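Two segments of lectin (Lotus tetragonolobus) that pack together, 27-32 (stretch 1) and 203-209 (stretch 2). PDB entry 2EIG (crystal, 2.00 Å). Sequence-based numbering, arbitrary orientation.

Stretch 1, residues 27-32: RLAMPT
Stretch 2 203-209: GFSATTW

The two stretches, at least 174 residues apart in sequence where they touch, run in roughly the same direction: the vector from CA of L28 to CA of P31 lies 31° from that of F204 to T208. Register is set by M30 and A206, whose CA atoms are 5.8 Å apart. No hydrogen bond crosses between them; 268 Å² of summed surface is buried by packing alone. Stretch 1 is strand through A29, then loop, with a cis peptide bond before P31. Phi/psi are -94/109 at L28, -144/86 at M30 and -95/166 at P31; L28 and M30 point CA-to-CB toward stretch 2, P31 sideways.

Stretch 2 is extended from G203 to T208. G203, at 160/-155, makes no contact; a CB there would jam against the preceding carbonyl O, so the backbone itself calls for glycine. From F204 to T208, phi between -129° and -148° with psi of 143° to 167° makes side chains alternate: F204, A206 and T208 point CA-to-CB toward stretch 1, S205 and T207 away.

F204 (chi1 -57°, m; chi2 95°) meets two side chains. F204 CD1 lies 4.2 Å from L28 CD2 (chi1 t, chi2 p), and F204 CB lies 3.6 Å from M30 SD; both partners approach the ring obliquely. M30, with 88 Å² covered, contributes most. Its m, t, p rotamer (-62°, 179°, 75°) carries M30 CE to 3.3 Å from F204 O and 3.8 Å from S205 CA. S205 OG (chi1 t) is hydrogen-bonded elsewhere in the structure.

At A206 the small methyl suits a close approach: A206 CB is 3.7 Å from M30 CB and 3.4 Å from M30 O. T207 (chi1 p) does not contribute. T208 (chi1 58°, p) sets T208 CG2 3.8 Å from P31 CD, methyl against ring carbon, while its OG1 is hydrogen-bonded elsewhere. W209, in loop, lies beyond reach.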

# COMPACT_ATOMS: atom_id res chain seq x y z
N ARG A 27 11.24 -14.41 31.87
CA ARG A 27 10.44 -13.43 31.14
C ARG A 27 11.13 -12.07 31.07
O ARG A 27 11.99 -11.77 31.90
CB ARG A 27 8.96 -13.44 31.57
CG ARG A 27 8.53 -12.55 32.69
CD ARG A 27 7.30 -13.22 33.35
NE ARG A 27 6.20 -12.30 33.68
CZ ARG A 27 4.96 -12.69 34.01
NH1 ARG A 27 4.01 -11.77 34.28
NH2 ARG A 27 4.64 -13.99 34.08
N LEU A 28 10.84 -11.30 30.03
CA LEU A 28 11.42 -9.99 29.88
C LEU A 28 10.47 -8.94 30.48
O LEU A 28 9.40 -8.67 29.93
CB LEU A 28 11.75 -9.72 28.41
CG LEU A 28 12.15 -8.26 28.09
CD1 LEU A 28 13.33 -7.73 28.97
CD2 LEU A 28 12.48 -8.21 26.59
N ALA A 29 10.87 -8.36 31.61
CA ALA A 29 9.98 -7.45 32.32
C ALA A 29 10.36 -5.99 32.07
O ALA A 29 11.51 -5.59 32.21
CB ALA A 29 9.97 -7.74 33.75
N MET A 30 9.35 -5.22 31.69
CA MET A 30 9.60 -3.85 31.26
C MET A 30 8.41 -3.05 31.77
O MET A 30 7.46 -2.85 31.04
CB MET A 30 9.65 -3.79 29.72
CG MET A 30 10.78 -4.63 29.10
SD MET A 30 10.73 -4.51 27.34
CE MET A 30 11.41 -2.83 27.12
N PRO A 31 8.47 -2.60 33.01
CA PRO A 31 9.66 -2.70 33.87
C PRO A 31 9.66 -3.91 34.79
O PRO A 31 8.64 -4.59 35.00
CB PRO A 31 9.55 -1.45 34.75
CG PRO A 31 8.07 -1.37 35.03
CD PRO A 31 7.36 -1.93 33.73
N THR A 32 10.84 -4.19 35.34
CA THR A 32 10.97 -5.22 36.32
C THR A 32 10.04 -4.95 37.55
O THR A 32 9.40 -5.86 38.06
CB THR A 32 12.40 -5.29 36.79
OG1 THR A 32 12.49 -6.35 37.75
CG2 THR A 32 12.84 -3.99 37.42
N GLY A 203 13.99 -4.09 19.01
CA GLY A 203 13.69 -4.37 20.38
C GLY A 203 12.45 -3.66 20.87
O GLY A 203 11.53 -3.32 20.13
N PHE A 204 12.43 -3.47 22.18
CA PHE A 204 11.23 -3.01 22.84
C PHE A 204 11.53 -1.84 23.71
O PHE A 204 12.63 -1.72 24.25
CB PHE A 204 10.64 -4.13 23.72
CG PHE A 204 10.36 -5.38 22.98
CD1 PHE A 204 11.31 -6.42 22.95
CD2 PHE A 204 9.13 -5.55 22.30
CE1 PHE A 204 11.04 -7.59 22.25
CE2 PHE A 204 8.86 -6.75 21.60
CZ PHE A 204 9.83 -7.77 21.59
N SER A 205 10.53 -0.97 23.84
CA SER A 205 10.57 0.10 24.77
C SER A 205 9.25 0.11 25.50
O SER A 205 8.19 -0.13 24.90
CB SER A 205 10.78 1.43 24.03
OG SER A 205 10.73 2.47 24.95
N ALA A 206 9.30 0.41 26.79
CA ALA A 206 8.10 0.45 27.61
C ALA A 206 8.24 1.49 28.70
O ALA A 206 9.32 1.73 29.17
CB ALA A 206 7.84 -0.93 28.22
N THR A 207 7.14 2.13 29.08
CA THR A 207 7.17 3.12 30.12
C THR A 207 5.94 2.94 31.00
O THR A 207 4.95 2.36 30.60
CB THR A 207 7.08 4.59 29.58
OG1 THR A 207 5.97 4.66 28.67
CG2 THR A 207 8.36 5.02 28.91
N THR A 208 6.06 3.47 32.21
CA THR A 208 4.95 3.53 33.15
C THR A 208 5.10 4.93 33.75
O THR A 208 6.11 5.60 33.59
CB THR A 208 5.06 2.47 34.25
OG1 THR A 208 6.30 2.64 34.93
CG2 THR A 208 4.97 1.02 33.66
N TRP A 209 4.08 5.36 34.44
CA TRP A 209 4.01 6.73 34.88
C TRP A 209 3.83 6.70 36.41
O TRP A 209 4.34 5.80 37.10
CB TRP A 209 2.87 7.43 34.12
CG TRP A 209 2.84 8.90 34.26
CD1 TRP A 209 1.81 9.65 34.75
CD2 TRP A 209 3.89 9.82 33.93
NE1 TRP A 209 2.16 10.97 34.76
CE2 TRP A 209 3.42 11.11 34.26
CE3 TRP A 209 5.17 9.67 33.37
CZ2 TRP A 209 4.19 12.27 34.02
CZ3 TRP A 209 5.96 10.82 33.20
CH2 TRP A 209 5.45 12.11 33.51